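Local coordinates for protein FMN reductase (NADPH) (Bacillus subtilis, PDB 3N2S) that catalyses NADPH-dependent flavin reduction as an FMN-binding homodimer and also reduces nitroaromatic compounds, quinones and azo dyes, at residues 172-177 with 202-207; 208-211 with 217-220. One frame throughout, in Å; residues are numbered along the deposited sequence.

Contact 1. Residues 172-177 with 202-207; sequences KKPRLP and DKTISD. With FMN (flavin mononucleotide), chain E.
Ile-205 sets CG1 anti to its carbonyl carbon, and chi2 (-50°) then turns the terminal methyl toward Pro-174, where CD1 lies 4.0 Å from Pro-174 CB. Thr-204, with CG2 anti to the backbone N, adds its methyl at 3.9 Å from the same CB of Pro-174, while its OG1 bonds back to Thr-200 O. The proline ring thus rests on two methyls from adjacent helical residues, an apolar contact burying 112 Å² in all. The residues flanking Pro-174 serve the FMN. Lys-173 donates from NZ to FMN O4' (2.8 Å). With an alanine here, FMN O4' would probably lose this donor, and Tyr-42 of the second subunit its cation-pi partner. Both terminal nitrogens of Arg-175 grip one phosphate oxygen lying in the guanidinium plane, NH1 at 2.9 Å and NH2 at 2.7 Å from FMN O1P, with N-H...O angles well short of straight (140° and 147°). Tyr-42 OH of that subunit and Tyr-201 OH both bond Pro-174 O. The loop between strand 155-164 and helix 178-181 therefore runs between the cofactor and helix 191-213, whose Ile-205 also packs on Trp-221 of helix 221-229.

Contact 2. Residues 208-211 with 217-220; sequences YYRE and REET
Tyr-209 and Glu-219 form the close half of this contact. The tyrosine has CG anti to its carbonyl carbon (chi1 -68°), which sends the ring toward the returning chain. Glu-219 O lies in the ring plane, at the edge, 3.3 Å from Tyr-209 CD2. Glu-219 CG lies 3.8 Å from CD2 of Tyr-209, and the extended chain beyond it carries OE1 over one ring face. There the carboxylate plane is inclined 42° to the ring. The backbones are equally close, with Arg-217 O 3.3 Å from Tyr-209 C. That oxygen also receives a CA-H...O contact from Arg-210 CA (3.4 Å, 123° at the hydrogen), but the angle to Arg-210 N is too poor for a hydrogen bond. The setting is a helix-loop-helix reversal: the chain leaves helix 191-213, doubles back beside its last turns and enters helix 221-229 at Thr-220, the N-cap, whose OG1 accepts from Asp-223 N. Tyr-209 is the buried residue of the contact; its OH bonds Gln-224 of that next helix, and its ring packs on Lys-173 and on Tyr-42 of the second subunit. The outer half is much looser and consists of exposed residues. Arg-210 NE stands 4.5 Å from Glu-218 OE1, opposite charges too far apart for a salt bridge, and the arginine instead pairs through NH1 with Asp-207 on its own helix. Arg-217 CB lies 4.2 Å from Tyr-209 CB, while its guanidinium extends off from the helix.

Contact 1 is complete before contact 2 begins in the sequence, yet their centres are only about 9 Å apart because both use helix 191-213. Segments 202-207 and 208-211 are consecutive on that helix; the first meets the earlier loop 172-177, the second the loop that follows the helix. The two also touch directly, on the same side of the chain's centre: Tyr-208 OH lies 3.2 Å from Lys-172 O, a probable hydrogen bond, and Ser-206 CB lies 3.4 Å from Glu-218 O. Helix 191-213 thus places both the FMN-binding loop of contact 1 and the reversal of contact 2 beside Tyr-42 of the second subunit, at the dimer interface.

Contact 1. Residues 172-177 with 202-207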
loop_
_atom_site.group_PDB
_atom_site.type_symbol
_atom_site.label_atom_id
_atom_site.label_comp_id
_atom_site.label_asym_id
_atom_site.label_seq_id
_atom_site.Cartn_x
_atom_site.Cartn_y
_atom_site.Cartn_z
ATOM N N LYS A 172 21.367 -5.903 -1.223
ATOM C CA LYS A 172 20.354 -5.489 -0.243
ATOM C C LYS A 172 20.744 -4.225 0.497
ATOM O O LYS A 172 21.928 -4.000 0.742
ATOM C CB LYS A 172 20.073 -6.610 0.765
ATOM C CG LYS A 172 19.205 -7.744 0.230
ATOM C CD LYS A 172 19.310 -9.019 1.076
ATOM C CE LYS A 172 18.705 -8.885 2.458
ATOM N NZ LYS A 172 18.626 -10.196 3.155
ATOM N N LYS A 173 19.753 -3.400 0.845
ATOM C CA LYS A 173 19.936 -2.171 1.607
ATOM C C LYS A 173 19.452 -2.408 3.030
ATOM O O LYS A 173 18.324 -2.859 3.208
ATOM C CB LYS A 173 19.137 -1.023 0.961
ATOM C CG LYS A 173 19.912 -0.263 -0.084
ATOM C CD LYS A 173 18.989 0.772 -0.680
ATOM C CE LYS A 173 19.554 2.151 -0.638
ATOM N NZ LYS A 173 18.607 3.108 -1.214
ATOM N N PRO A 174 20.264 -2.118 4.071
ATOM C CA PRO A 174 19.798 -2.366 5.449
ATOM C C PRO A 174 18.583 -1.520 5.820
ATOM O O PRO A 174 18.458 -0.366 5.403
ATOM C CB PRO A 174 21.009 -1.988 6.315
ATOM C CG PRO A 174 22.186 -2.065 5.389
ATOM C CD PRO A 174 21.636 -1.584 4.059
ATOM N N ARG A 175 17.691 -2.118 6.591
ATOM C CA ARG A 175 16.482 -1.470 7.064
ATOM C C ARG A 175 16.702 -0.978 8.486
ATOM O O ARG A 175 17.614 -1.456 9.167
ATOM C CB ARG A 175 15.308 -2.470 7.028
ATOM C CG ARG A 175 14.879 -2.846 5.594
ATOM C CD ARG A 175 14.397 -1.626 4.791
ATOM N NE ARG A 175 13.735 -2.008 3.539
ATOM C CZ ARG A 175 14.328 -2.032 2.353
ATOM N NH1 ARG A 175 15.618 -1.752 2.243
ATOM N NH2 ARG A 175 13.635 -2.341 1.264
ATOM N N LEU A 176 15.850 -0.040 8.934
ATOM C CA LEU A 176 15.889 0.484 10.303
ATOM C C LEU A 176 15.924 -0.649 11.322
ATOM O O LEU A 176 15.303 -1.698 11.098
ATOM C CB LEU A 176 14.617 1.312 10.587
ATOM C CG LEU A 176 14.598 2.768 10.052
ATOM C CD1 LEU A 176 13.149 3.250 9.893
ATOM C CD2 LEU A 176 15.352 3.722 10.999
ATOM N N PRO A 177 16.589 -0.459 12.481
ATOM C CA PRO A 177 16.537 -1.503 13.521
ATOM C C PRO A 177 15.084 -1.774 13.873
ATOM O O PRO A 177 14.257 -0.859 13.817
ATOM C CB PRO A 177 17.268 -0.846 14.703
ATOM C CG PRO A 177 18.242 0.092 14.032
ATOM C CD PRO A 177 17.406 0.690 12.924
ATOM N N ASP A 202 22.449 5.186 11.550
ATOM C CA ASP A 202 23.302 6.094 10.785
ATOM C C ASP A 202 24.717 5.525 10.567
ATOM O O ASP A 202 25.279 5.678 9.482
ATOM C CB ASP A 202 23.370 7.474 11.451
ATOM C CG ASP A 202 22.216 8.384 11.061
ATOM O OD1 ASP A 202 21.514 8.068 10.068
ATOM O OD2 ASP A 202 22.074 9.448 11.681
ATOM N N LYS A 203 25.260 4.832 11.579
ATOM C CA LYS A 203 26.583 4.190 11.471
ATOM C C LYS A 203 26.481 2.989 10.493
ATOM O O LYS A 203 27.360 2.820 9.655
ATOM C CB LYS A 203 27.074 3.737 12.858
ATOM C CG LYS A 203 28.507 3.194 12.833
ATOM C CD LYS A 203 28.890 2.565 14.168
ATOM C CE LYS A 203 30.245 1.900 14.109
ATOM N NZ LYS A 203 30.246 0.661 13.276
ATOM N N THR A 204 25.405 2.171 10.599
ATOM C CA THR A 204 25.173 1.021 9.691
ATOM C C THR A 204 25.132 1.510 8.225
ATOM O O THR A 204 25.737 0.907 7.339
ATOM C CB THR A 204 23.863 0.299 10.043
ATOM O OG1 THR A 204 23.954 -0.263 11.344
ATOM C CG2 THR A 204 23.498 -0.810 9.039
ATOM N N ILE A 205 24.412 2.614 7.982
ATOM C CA ILE A 205 24.267 3.150 6.624
ATOM C C ILE A 205 25.553 3.776 6.100
ATOM O O ILE A 205 25.919 3.534 4.944
ATOM C CB ILE A 205 23.016 4.077 6.546
ATOM C CG1 ILE A 205 21.702 3.281 6.822
ATOM C CG2 ILE A 205 22.929 4.817 5.204
ATOM C CD1 ILE A 205 21.500 1.963 6.016
ATOM N N SER A 206 26.223 4.592 6.936
ATOM C CA SER A 206 27.499 5.203 6.548
ATOM C C SER A 206 28.517 4.096 6.211
ATOM O O SER A 206 29.128 4.144 5.132
ATOM C CB SER A 206 28.016 6.147 7.632
ATOM O OG SER A 206 28.293 5.487 8.851
ATOM N N ASP A 207 28.605 3.040 7.067
ATOM C CA ASP A 207 29.490 1.883 6.813
ATOM C C ASP A 207 29.110 1.177 5.514
ATOM O O ASP A 207 29.991 0.789 4.741
ATOM C CB ASP A 207 29.453 0.862 7.966
ATOM C CG ASP A 207 30.153 1.238 9.266
ATOM O OD1 ASP A 207 29.990 0.495 10.253
ATOM O OD2 ASP A 207 30.792 2.319 9.318
HETATM N N1 FMN E . 13.578 3.847 -7.076
HETATM C C2 FMN E . 13.970 4.507 -8.199
HETATM O O2 FMN E . 15.071 4.264 -8.727
HETATM N N3 FMN E . 13.168 5.446 -8.767
HETATM C C4 FMN E . 11.915 5.821 -8.348
HETATM O O4 FMN E . 11.228 6.678 -8.919
HETATM C C4A FMN E . 11.425 5.116 -7.143
HETATM N N5 FMN E . 10.218 5.348 -6.690
HETATM C C5A FMN E . 9.753 4.532 -5.637
HETATM C C6 FMN E . 8.405 4.703 -5.226
HETATM C C7 FMN E . 7.844 3.866 -4.272
HETATM C C7M FMN E . 6.367 4.011 -3.936
HETATM C C8 FMN E . 8.672 2.885 -3.599
HETATM C C8M FMN E . 8.130 2.014 -2.521
HETATM C C9 FMN E . 10.036 2.716 -3.979
HETATM C C9A FMN E . 10.609 3.537 -4.979
HETATM N N10 FMN E . 11.926 3.362 -5.478
HETATM C C10 FMN E . 12.381 4.063 -6.550
HETATM C "C1'" FMN E . 12.802 2.340 -4.861
HETATM C "C2'" FMN E . 13.326 2.861 -3.515
HETATM O "O2'" FMN E . 14.306 3.770 -3.798
HETATM C "C3'" FMN E . 13.944 1.670 -2.790
HETATM O "O3'" FMN E . 12.862 0.725 -2.529
HETATM C "C4'" FMN E . 14.704 2.096 -1.456
HETATM O "O4'" FMN E . 15.941 2.719 -1.854
HETATM C "C5'" FMN E . 15.101 0.821 -0.662
HETATM O "O5'" FMN E . 15.956 0.026 -1.535
HETATM P P FMN E . 15.647 -1.531 -1.841
HETATM O O1P FMN E . 15.681 -2.311 -0.551
HETATM O O2P FMN E . 16.738 -1.796 -2.856
HETATM O O3P FMN E . 14.293 -1.500 -2.570
#

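Contact 2. Residues 208-211 with 217-220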
loop_
_atom_site.group_PDB
_atom_site.type_symbol
_atom_site.label_atom_id
_atom_site.label_comp_id
_atom_site.label_asym_id
_atom_site.label_seq_id
_atom_site.Cartn_x
_atom_site.Cartn_y
_atom_site.Cartn_z
ATOM N N TYR A 208 27.800 1.005 5.276
ATOM C CA TYR A 208 27.279 0.381 4.062
ATOM C C TYR A 208 27.761 1.133 2.804
ATOM O O TYR A 208 28.259 0.496 1.864
ATOM C CB TYR A 208 25.737 0.317 4.105
ATOM C CG TYR A 208 25.115 -0.197 2.829
ATOM C CD1 TYR A 208 25.009 -1.562 2.588
ATOM C CD2 TYR A 208 24.673 0.679 1.842
ATOM C CE1 TYR A 208 24.460 -2.044 1.406
ATOM C CE2 TYR A 208 24.132 0.208 0.649
ATOM C CZ TYR A 208 24.014 -1.152 0.445
ATOM O OH TYR A 208 23.440 -1.609 -0.708
ATOM N N TYR A 209 27.593 2.467 2.776
ATOM C CA TYR A 209 28.047 3.262 1.632
ATOM C C TYR A 209 29.557 3.234 1.454
ATOM O O TYR A 209 30.017 3.150 0.315
ATOM C CB TYR A 209 27.511 4.697 1.665
ATOM C CG TYR A 209 26.018 4.778 1.458
ATOM C CD1 TYR A 209 25.399 4.084 0.423
ATOM C CD2 TYR A 209 25.222 5.567 2.281
ATOM C CE1 TYR A 209 24.021 4.152 0.227
ATOM C CE2 TYR A 209 23.844 5.662 2.080
ATOM C CZ TYR A 209 23.244 4.926 1.072
ATOM O OH TYR A 209 21.892 5.000 0.857
ATOM N N ARG A 210 30.316 3.300 2.565
ATOM C CA ARG A 210 31.781 3.228 2.538
ATOM C C ARG A 210 32.202 1.922 1.872
ATOM O O ARG A 210 32.961 1.962 0.904
ATOM C CB ARG A 210 32.354 3.329 3.959
ATOM C CG ARG A 210 33.728 4.002 4.050
ATOM C CD ARG A 210 34.242 4.134 5.481
ATOM N NE ARG A 210 33.254 4.740 6.382
ATOM C CZ ARG A 210 32.570 4.069 7.306
ATOM N NH1 ARG A 210 32.774 2.765 7.477
ATOM N NH2 ARG A 210 31.679 4.693 8.065
ATOM N N GLU A 211 31.619 0.783 2.315
ATOM C CA GLU A 211 31.871 -0.566 1.793
ATOM C C GLU A 211 31.489 -0.702 0.311
ATOM O O GLU A 211 32.316 -1.149 -0.487
ATOM C CB GLU A 211 31.155 -1.635 2.663
ATOM C CG GLU A 211 31.639 -3.064 2.455
ATOM C CD GLU A 211 31.217 -4.088 3.501
ATOM O OE1 GLU A 211 30.454 -5.019 3.149
ATOM O OE2 GLU A 211 31.690 -3.993 4.658
ATOM N N ARG A 217 31.709 7.348 -0.878
ATOM C CA ARG A 217 30.555 7.944 -0.193
ATOM C C ARG A 217 30.511 7.460 1.251
ATOM O O ARG A 217 30.771 6.287 1.495
ATOM C CB ARG A 217 29.243 7.580 -0.903
ATOM C CG ARG A 217 28.965 8.382 -2.164
ATOM C CD ARG A 217 27.470 8.571 -2.331
ATOM N NE ARG A 217 27.099 8.987 -3.683
ATOM C CZ ARG A 217 26.970 10.249 -4.081
ATOM N NH1 ARG A 217 27.210 11.248 -3.236
ATOM N NH2 ARG A 217 26.597 10.523 -5.326
ATOM N N GLU A 218 30.185 8.352 2.202
ATOM C CA GLU A 218 30.081 8.010 3.629
ATOM C C GLU A 218 28.877 8.639 4.355
ATOM O O GLU A 218 28.849 8.672 5.588
ATOM C CB GLU A 218 31.414 8.278 4.367
ATOM C CG GLU A 218 31.930 9.708 4.262
ATOM C CD GLU A 218 33.392 9.913 4.603
ATOM O OE1 GLU A 218 34.078 8.920 4.940
ATOM O OE2 GLU A 218 33.857 11.072 4.516
ATOM N N GLU A 219 27.873 9.088 3.604
ATOM C CA GLU A 219 26.692 9.728 4.179
ATOM C C GLU A 219 25.880 8.807 5.087
ATOM O O GLU A 219 25.823 7.597 4.859
ATOM C CB GLU A 219 25.811 10.354 3.084
ATOM C CG GLU A 219 25.291 9.352 2.071
ATOM C CD GLU A 219 24.383 9.884 0.982
ATOM O OE1 GLU A 219 24.301 9.219 -0.071
ATOM O OE2 GLU A 219 23.746 10.943 1.177
ATOM N N THR A 220 25.287 9.377 6.125
ATOM C CA THR A 220 24.438 8.664 7.071
ATOM C C THR A 220 23.003 8.653 6.476
ATOM O O THR A 220 22.713 9.400 5.539
ATOM C CB THR A 220 24.423 9.387 8.418
ATOM O OG1 THR A 220 23.833 10.672 8.242
ATOM C CG2 THR A 220 25.830 9.490 9.070
#